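Local coordinates for protein 70 kDa peptidylprolyl isomerase, putative (Plasmodium falciparum, PDB 2FBN) that probably acts as an FK506-binding peptidylprolyl isomerase, here represented by its C-terminal TPR domain, which interacts with the C-terminal pentapeptide of Hsp90, at residues E44-F49 with V59-A64; E63-F68 with N85-C90. All coordinates share one frame; numbering follows the deposited sequence.

Both contacts hold helix 54-66, from two directions. Contact 1 (44-49 with 59-64) pairs it with the preceding helix 31-50. Contact 2 (63-68 with 85-90) packs the C-terminal part of that helix, through to Phe-68, against helix 77-100. Their centres lie about 10 Å apart, and they share Glu-63 and Ala-64. Contact 1 is partly buried and mixed in chemistry, with a salt bridge between partly exposed side chains and a hydrogen bond from the buried Tyr-61 to Asn-46. Contact 2 is buried and has no hydrogen bond across it. The two also touch each other, where Tyr-61 O packs against Cys-90 SG at 4.0 Å.

Contact 1 of 2, residues E44-F49 with V59-A64; sequences EGNEFF and VKYKEA
Lys-60 meets three residues of helix 31-50 along its length. Its CB packs on Gly-45 CA at 3.6 Å, where the two backbones come nearest. A bend at chi2 (-69°) turns the rest of the chain along the edge of the Phe-48 ring. There Lys-60 CE lies 3.6 Å from Phe-48 CE2. The ammonium then reaches the carboxylate of Glu-44, and the salt bridge Lys-60 NZ to Glu-44 OE1 measures 3.0 Å. NZ comes from above the carboxylate plane, 37° out of it. Glu-63 OE1 is a second, long partner of the same ammonium, so one lysine links two acids.

Tyr-61 reaches across to the other helix with its ring end. Gly-45 CA sits over one ring face as a CH-pi contact, offset toward the rim. The absence of a side chain on Gly-45 lets the ring come this close. Tyr-61 OH donates to Asn-46 OD1 at 2.7 Å. The bond lies in the carbonyl plane, on a lone pair. The same hydroxyl oxygen packs against Phe-49 CB at 3.7 Å.

The two segments run nearly antiparallel, at 165° with axes 8.5 Å apart. Their helices form an antiparallel hairpin, the kind of pairing from which TPR domains are built. Helix 77-100 packs beside this pair: Asn-93 touches both Asn-46 and Tyr-61, and Leu-94 also touches Tyr-61.

Contact 2 of 2, residues E63-F68 with N85-C90; sequences EALDFF and NIEISC
Leu-65 and Cys-90 make the central apolar contact between the end of helix 54-66 and helix 77-100. This is plain helix-to-helix packing, joining one helix to the next in an all-helical TPR domain. Leu-65 CG lies 3.7 Å from Cys-90 CB, and both methyls of the leucine also touch that CB. The CD2 branch reaches further, to Glu-87 CA at 3.9 Å. Ala-64 fills the place beside it. Its short side chain points at helix 77-100, and its CB meets Cys-90 SG at 3.6 Å. The sulfur is brought there by a chi1 of -76°, which sets SG anti to the carbonyl carbon.

The aromatic contact is made by Phe-68. Its ring meets Ile-86 edge-on: Ile-86 CG2 lies in the ring plane, 3.7 Å from Phe-68 CE2. The CD1 methyl of Ile-86 comes near CZ of the same ring. The two side chains cross at about a right angle. Phe-68 also touches Ala-38 of helix 31-50.

The one charged group that takes part is Glu-87. Its aliphatic CG packs on Phe-68 CD2 at 3.8 Å and on Leu-65 CD2. Its chain is extended beyond CG and carries OE2 to within 3.5 Å of Phe-68 CB. The carboxylate plane stands almost perpendicular to the ring, 89° apart.

No hydrogen bond or salt bridge joins the segments. The packing therefore rests on van der Waals contact and burial of apolar surface. Glu-87 adds its CG methylene, while OE2 lies against Phe-68 without a hydrogen bond across the contact.

Contact 1 of 2, residues E44-F49 with V59-A64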
ATOM      1  N   GLU A  44      20.521  -4.163  -0.774  1.00 23.85           N
ATOM      2  CA  GLU A  44      20.810  -2.929  -1.510  1.00 24.33           C
ATOM      3  C   GLU A  44      20.138  -1.712  -0.871  1.00 24.18           C
ATOM      4  O   GLU A  44      20.725  -0.621  -0.806  1.00 23.51           O
ATOM      5  CB  GLU A  44      20.338  -3.031  -2.953  1.00 24.59           C
ATOM      6  CG  GLU A  44      21.100  -4.037  -3.809  1.00 27.93           C
ATOM      7  CD  GLU A  44      20.570  -4.069  -5.222  1.00 32.10           C
ATOM      8  OE1 GLU A  44      20.559  -3.007  -5.887  1.00 35.80           O
ATOM      9  OE2 GLU A  44      20.167  -5.156  -5.673  1.00 36.82           O
ATOM     10  N   GLY A  45      18.892  -1.910  -0.433  1.00 23.10           N
ATOM     11  CA  GLY A  45      18.159  -0.882   0.310  1.00 23.76           C
ATOM     12  C   GLY A  45      18.901  -0.481   1.577  1.00 23.43           C
ATOM     13  O   GLY A  45      19.070   0.723   1.850  1.00 23.74           O
ATOM     14  N   ASN A  46      19.323  -1.481   2.353  1.00 23.66           N
ATOM     15  CA  ASN A  46      20.099  -1.263   3.585  1.00 24.67           C
ATOM     16  C   ASN A  46      21.371  -0.441   3.322  1.00 25.51           C
ATOM     17  O   ASN A  46      21.738   0.435   4.119  1.00 25.03           O
ATOM     18  CB  ASN A  46      20.455  -2.597   4.254  1.00 24.62           C
ATOM     19  CG  ASN A  46      19.244  -3.303   4.841  1.00 25.03           C
ATOM     20  OD1 ASN A  46      18.168  -2.711   4.995  1.00 23.96           O
ATOM     21  ND2 ASN A  46      19.413  -4.569   5.178  1.00 25.73           N
ATOM     22  N   GLU A  47      22.019  -0.704   2.192  1.00 26.44           N
ATOM     23  CA  GLU A  47      23.244   0.026   1.817  1.00 27.95           C
ATOM     24  C   GLU A  47      22.977   1.505   1.538  1.00 27.91           C
ATOM     25  O   GLU A  47      23.717   2.374   2.009  1.00 28.41           O
ATOM     26  CB  GLU A  47      23.957  -0.668   0.652  1.00 28.68           C
ATOM     27  CG  GLU A  47      24.612  -2.010   1.079  1.00 31.55           C
ATOM     28  CD  GLU A  47      25.596  -1.845   2.250  1.00 36.61           C
ATOM     29  OE1 GLU A  47      26.490  -0.965   2.182  1.00 38.17           O
ATOM     30  OE2 GLU A  47      25.470  -2.592   3.246  1.00 38.51           O
ATOM     31  N   PHE A  48      21.903   1.789   0.808  1.00 27.48           N
ATOM     32  CA  PHE A  48      21.469   3.166   0.607  1.00 27.33           C
ATOM     33  C   PHE A  48      21.082   3.826   1.926  1.00 27.46           C
ATOM     34  O   PHE A  48      21.371   5.004   2.143  1.00 28.07           O
ATOM     35  CB  PHE A  48      20.270   3.238  -0.345  1.00 27.59           C
ATOM     36  CG  PHE A  48      20.630   3.089  -1.809  1.00 27.33           C
ATOM     37  CD1 PHE A  48      21.571   3.924  -2.401  1.00 28.32           C
ATOM     38  CD2 PHE A  48      19.996   2.134  -2.595  1.00 28.40           C
ATOM     39  CE1 PHE A  48      21.902   3.794  -3.747  1.00 29.35           C
ATOM     40  CE2 PHE A  48      20.309   2.001  -3.949  1.00 29.93           C
ATOM     41  CZ  PHE A  48      21.278   2.837  -4.523  1.00 30.51           C
ATOM     42  N   PHE A  49      20.403   3.073   2.789  1.00 27.47           N
ATOM     43  CA  PHE A  49      19.897   3.625   4.040  1.00 27.94           C
ATOM     44  C   PHE A  49      21.053   4.157   4.890  1.00 29.25           C
ATOM     45  O   PHE A  49      20.997   5.283   5.388  1.00 28.76           O
ATOM     46  CB  PHE A  49      19.085   2.583   4.805  1.00 28.64           C
ATOM     47  CG  PHE A  49      18.508   3.101   6.090  1.00 28.82           C
ATOM     48  CD1 PHE A  49      17.279   3.755   6.105  1.00 30.35           C
ATOM     49  CD2 PHE A  49      19.212   2.959   7.279  1.00 30.04           C
ATOM     50  CE1 PHE A  49      16.742   4.245   7.312  1.00 30.71           C
ATOM     51  CE2 PHE A  49      18.692   3.437   8.480  1.00 30.53           C
ATOM     52  CZ  PHE A  49      17.459   4.083   8.494  1.00 30.90           C
ATOM     53  N   VAL A  59      12.932   2.961  -2.735  1.00 18.87           N
ATOM     54  CA  VAL A  59      12.732   2.250  -4.002  1.00 19.41           C
ATOM     55  C   VAL A  59      13.124   0.771  -3.877  1.00 19.63           C
ATOM     56  O   VAL A  59      12.340  -0.121  -4.252  1.00 19.19           O
ATOM     57  CB  VAL A  59      13.481   2.965  -5.158  1.00 19.77           C
ATOM     58  CG1 VAL A  59      13.420   2.136  -6.426  1.00 21.37           C
ATOM     59  CG2 VAL A  59      12.893   4.395  -5.382  1.00 21.27           C
ATOM     60  N   LYS A  60      14.295   0.505  -3.297  1.00 18.81           N
ATOM     61  CA  LYS A  60      14.798  -0.878  -3.172  1.00 18.86           C
ATOM     62  C   LYS A  60      13.918  -1.731  -2.268  1.00 18.14           C
ATOM     63  O   LYS A  60      13.566  -2.866  -2.625  1.00 17.69           O
ATOM     64  CB  LYS A  60      16.251  -0.925  -2.693  1.00 20.02           C
ATOM     65  CG  LYS A  60      17.234  -0.282  -3.677  1.00 21.56           C
ATOM     66  CD  LYS A  60      17.373  -1.101  -4.957  1.00 25.69           C
ATOM     67  CE  LYS A  60      18.438  -0.486  -5.851  1.00 29.55           C
ATOM     68  NZ  LYS A  60      18.542  -1.200  -7.141  1.00 31.83           N
ATOM     69  N   TYR A  61      13.552  -1.190  -1.106  1.00 17.50           N
ATOM     70  CA  TYR A  61      12.667  -1.953  -0.216  1.00 17.42           C
ATOM     71  C   TYR A  61      11.346  -2.299  -0.899  1.00 16.79           C
ATOM     72  O   TYR A  61      10.847  -3.404  -0.750  1.00 17.40           O
ATOM     73  CB  TYR A  61      12.408  -1.224   1.090  1.00 17.36           C
ATOM     74  CG  TYR A  61      13.643  -1.032   1.944  1.00 18.17           C
ATOM     75  CD1 TYR A  61      14.516  -2.099   2.216  1.00 17.01           C
ATOM     76  CD2 TYR A  61      13.906   0.208   2.520  1.00 17.16           C
ATOM     77  CE1 TYR A  61      15.652  -1.909   3.034  1.00 19.22           C
ATOM     78  CE2 TYR A  61      15.024   0.416   3.320  1.00 18.02           C
ATOM     79  CZ  TYR A  61      15.894  -0.645   3.582  1.00 18.32           C
ATOM     80  OH  TYR A  61      17.005  -0.408   4.381  1.00 20.61           O
ATOM     81  N   LYS A  62      10.795  -1.347  -1.644  1.00 17.25           N
ATOM     82  CA  LYS A  62       9.547  -1.608  -2.376  1.00 17.75           C
ATOM     83  C   LYS A  62       9.726  -2.675  -3.464  1.00 18.08           C
ATOM     84  O   LYS A  62       8.887  -3.565  -3.627  1.00 17.96           O
ATOM     85  CB  LYS A  62       8.990  -0.317  -2.948  1.00 18.07           C
ATOM     86  CG  LYS A  62       8.368   0.544  -1.863  1.00 20.54           C
ATOM     87  CD  LYS A  62       7.645   1.733  -2.422  1.00 25.69           C
ATOM     88  CE  LYS A  62       6.659   2.214  -1.366  1.00 27.78           C
ATOM     89  NZ  LYS A  62       5.742   3.258  -1.886  1.00 27.40           N
ATOM     90  N   GLU A  63      10.813  -2.570  -4.225  1.00 18.93           N
ATOM     91  CA  GLU A  63      11.155  -3.618  -5.200  1.00 20.63           C
ATOM     92  C   GLU A  63      11.266  -5.013  -4.555  1.00 19.91           C
ATOM     93  O   GLU A  63      10.765  -6.002  -5.100  1.00 20.77           O
ATOM     94  CB  GLU A  63      12.470  -3.259  -5.893  1.00 20.66           C
ATOM     95  CG  GLU A  63      12.340  -2.114  -6.890  1.00 23.26           C
ATOM     96  CD  GLU A  63      13.677  -1.718  -7.533  1.00 24.42           C
ATOM     97  OE1 GLU A  63      14.728  -2.261  -7.132  1.00 29.67           O
ATOM     98  OE2 GLU A  63      13.650  -0.861  -8.446  1.00 31.54           O
ATOM     99  N   ALA A  64      11.941  -5.099  -3.406  1.00 19.56           N
ATOM    100  CA  ALA A  64      12.028  -6.356  -2.656  1.00 18.90           C
ATOM    101  C   ALA A  64      10.631  -6.942  -2.387  1.00 18.54           C
ATOM    102  O   ALA A  64      10.361  -8.122  -2.661  1.00 19.08           O
ATOM    103  CB  ALA A  64      12.791  -6.151  -1.320  1.00 19.20           C
TER

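Contact 2 of 2, residues E63-F68 with N85-C90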
ATOM      1  N   GLU A  63      10.813  -2.570  -4.225  1.00 18.93           N
ATOM      2  CA  GLU A  63      11.155  -3.618  -5.200  1.00 20.63           C
ATOM      3  C   GLU A  63      11.266  -5.013  -4.555  1.00 19.91           C
ATOM      4  O   GLU A  63      10.765  -6.002  -5.100  1.00 20.77           O
ATOM      5  CB  GLU A  63      12.470  -3.259  -5.893  1.00 20.66           C
ATOM      6  CG  GLU A  63      12.340  -2.114  -6.890  1.00 23.26           C
ATOM      7  CD  GLU A  63      13.677  -1.718  -7.533  1.00 24.42           C
ATOM      8  OE1 GLU A  63      14.728  -2.261  -7.132  1.00 29.67           O
ATOM      9  OE2 GLU A  63      13.650  -0.861  -8.446  1.00 31.54           O
ATOM     10  N   ALA A  64      11.941  -5.099  -3.406  1.00 19.56           N
ATOM     11  CA  ALA A  64      12.028  -6.356  -2.656  1.00 18.90           C
ATOM     12  C   ALA A  64      10.631  -6.942  -2.387  1.00 18.54           C
ATOM     13  O   ALA A  64      10.361  -8.122  -2.661  1.00 19.08           O
ATOM     14  CB  ALA A  64      12.791  -6.151  -1.320  1.00 19.20           C
ATOM     15  N   LEU A  65       9.752  -6.100  -1.845  1.00 18.29           N
ATOM     16  CA  LEU A  65       8.378  -6.510  -1.525  1.00 18.18           C
ATOM     17  C   LEU A  65       7.573  -6.929  -2.761  1.00 18.09           C
ATOM     18  O   LEU A  65       6.707  -7.810  -2.676  1.00 17.67           O
ATOM     19  CB  LEU A  65       7.646  -5.407  -0.761  1.00 18.66           C
ATOM     20  CG  LEU A  65       8.155  -5.210   0.673  1.00 18.78           C
ATOM     21  CD1 LEU A  65       7.458  -4.007   1.308  1.00 20.76           C
ATOM     22  CD2 LEU A  65       7.964  -6.495   1.503  1.00 19.08           C
ATOM     23  N   ASP A  66       7.843  -6.277  -3.894  1.00 17.75           N
ATOM     24  CA  ASP A  66       7.161  -6.602  -5.162  1.00 18.25           C
ATOM     25  C   ASP A  66       7.347  -8.070  -5.591  1.00 18.14           C
ATOM     26  O   ASP A  66       6.473  -8.642  -6.252  1.00 18.30           O
ATOM     27  CB  ASP A  66       7.640  -5.663  -6.265  1.00 17.90           C
ATOM     28  CG  ASP A  66       7.135  -4.228  -6.088  1.00 18.70           C
ATOM     29  OD1 ASP A  66       6.190  -4.000  -5.315  1.00 19.78           O
ATOM     30  OD2 ASP A  66       7.691  -3.332  -6.752  1.00 22.31           O
ATOM     31  N   PHE A  67       8.461  -8.680  -5.182  1.00 18.61           N
ATOM     32  CA  PHE A  67       8.683 -10.109  -5.451  1.00 18.58           C
ATOM     33  C   PHE A  67       7.660 -11.010  -4.785  1.00 18.53           C
ATOM     34  O   PHE A  67       7.486 -12.140  -5.203  1.00 18.72           O
ATOM     35  CB  PHE A  67      10.090 -10.535  -5.078  1.00 20.40           C
ATOM     36  CG  PHE A  67      11.081 -10.208  -6.135  1.00 21.35           C
ATOM     37  CD1 PHE A  67      11.170 -10.998  -7.282  1.00 23.86           C
ATOM     38  CD2 PHE A  67      11.904  -9.094  -6.009  1.00 24.89           C
ATOM     39  CE1 PHE A  67      12.096 -10.681  -8.294  1.00 24.98           C
ATOM     40  CE2 PHE A  67      12.820  -8.772  -7.008  1.00 26.16           C
ATOM     41  CZ  PHE A  67      12.914  -9.576  -8.156  1.00 25.68           C
ATOM     42  N   PHE A  68       6.969 -10.486  -3.769  1.00 18.41           N
ATOM     43  CA  PHE A  68       5.994 -11.272  -3.019  1.00 19.01           C
ATOM     44  C   PHE A  68       4.533 -10.981  -3.372  1.00 19.10           C
ATOM     45  O   PHE A  68       3.637 -11.521  -2.741  1.00 19.19           O
ATOM     46  CB  PHE A  68       6.239 -11.112  -1.514  1.00 18.72           C
ATOM     47  CG  PHE A  68       7.606 -11.567  -1.102  1.00 18.70           C
ATOM     48  CD1 PHE A  68       8.067 -12.826  -1.499  1.00 19.03           C
ATOM     49  CD2 PHE A  68       8.424 -10.754  -0.322  1.00 19.58           C
ATOM     50  CE1 PHE A  68       9.357 -13.261  -1.136  1.00 21.87           C
ATOM     51  CE2 PHE A  68       9.703 -11.192   0.053  1.00 21.93           C
ATOM     52  CZ  PHE A  68      10.160 -12.439  -0.362  1.00 19.85           C
ATOM     53  N   ASN A  85      10.504 -13.022   7.217  1.00 23.96           N
ATOM     54  CA  ASN A  85      11.641 -12.213   7.664  1.00 24.34           C
ATOM     55  C   ASN A  85      11.953 -11.025   6.739  1.00 23.32           C
ATOM     56  O   ASN A  85      12.193  -9.903   7.208  1.00 22.48           O
ATOM     57  CB  ASN A  85      12.898 -13.081   7.825  1.00 25.93           C
ATOM     58  CG  ASN A  85      12.739 -14.159   8.891  1.00 29.31           C
ATOM     59  OD1 ASN A  85      11.847 -14.096   9.747  1.00 34.89           O
ATOM     60  ND2 ASN A  85      13.614 -15.155   8.845  1.00 34.24           N
ATOM     61  N   ILE A  86      11.929 -11.266   5.422  1.00 21.91           N
ATOM     62  CA  ILE A  86      12.201 -10.200   4.465  1.00 20.92           C
ATOM     63  C   ILE A  86      11.073  -9.161   4.498  1.00 20.08           C
ATOM     64  O   ILE A  86      11.343  -7.964   4.430  1.00 19.39           O
ATOM     65  CB  ILE A  86      12.423 -10.751   3.029  1.00 20.75           C
ATOM     66  CG1 ILE A  86      13.699 -11.608   2.992  1.00 21.78           C
ATOM     67  CG2 ILE A  86      12.507  -9.629   1.989  1.00 20.54           C
ATOM     68  CD1 ILE A  86      13.708 -12.609   1.836  1.00 22.33           C
ATOM     69  N   GLU A  87       9.827  -9.620   4.614  1.00 19.98           N
ATOM     70  CA  GLU A  87       8.684  -8.694   4.689  1.00 20.79           C
ATOM     71  C   GLU A  87       8.725  -7.833   5.949  1.00 20.60           C
ATOM     72  O   GLU A  87       8.476  -6.618   5.888  1.00 20.13           O
ATOM     73  CB  GLU A  87       7.364  -9.441   4.593  1.00 21.15           C
ATOM     74  CG  GLU A  87       7.143 -10.000   3.185  1.00 24.38           C
ATOM     75  CD  GLU A  87       5.733 -10.495   2.910  1.00 28.26           C
ATOM     76  OE1 GLU A  87       5.081 -11.039   3.827  1.00 30.05           O
ATOM     77  OE2 GLU A  87       5.318 -10.379   1.735  1.00 30.42           O
ATOM     78  N   ILE A  88       9.054  -8.450   7.080  1.00 20.62           N
ATOM     79  CA  ILE A  88       9.221  -7.672   8.325  1.00 20.70           C
ATOM     80  C   ILE A  88      10.310  -6.609   8.190  1.00 20.61           C
ATOM     81  O   ILE A  88      10.095  -5.436   8.527  1.00 19.84           O
ATOM     82  CB  ILE A  88       9.497  -8.605   9.530  1.00 20.72           C
ATOM     83  CG1 ILE A  88       8.219  -9.393   9.876  1.00 20.98           C
ATOM     84  CG2 ILE A  88      10.066  -7.793  10.705  1.00 20.85           C
ATOM     85  CD1 ILE A  88       8.438 -10.536  10.848  1.00 22.81           C
ATOM     86  N   SER A  89      11.473  -7.000   7.670  1.00 20.76           N
ATOM     87  CA  SER A  89      12.598  -6.070   7.519  1.00 20.98           C
ATOM     88  C   SER A  89      12.308  -4.914   6.562  1.00 20.25           C
ATOM     89  O   SER A  89      12.551  -3.745   6.885  1.00 19.93           O
ATOM     90  CB  SER A  89      13.854  -6.805   7.054  1.00 21.55           C
ATOM     91  OG  SER A  89      14.279  -7.696   8.064  1.00 25.53           O
ATOM     92  N   CYS A  90      11.805  -5.251   5.382  1.00 19.19           N
ATOM     93  CA  CYS A  90      11.473  -4.238   4.391  1.00 18.38           C
ATOM     94  C   CYS A  90      10.425  -3.265   4.925  1.00 17.17           C
ATOM     95  O   CYS A  90      10.558  -2.053   4.760  1.00 18.31           O
ATOM     96  CB  CYS A  90      10.913  -4.909   3.144  1.00 18.47           C
ATOM     97  SG  CYS A  90      12.232  -5.675   2.187  1.00 20.36           S
TER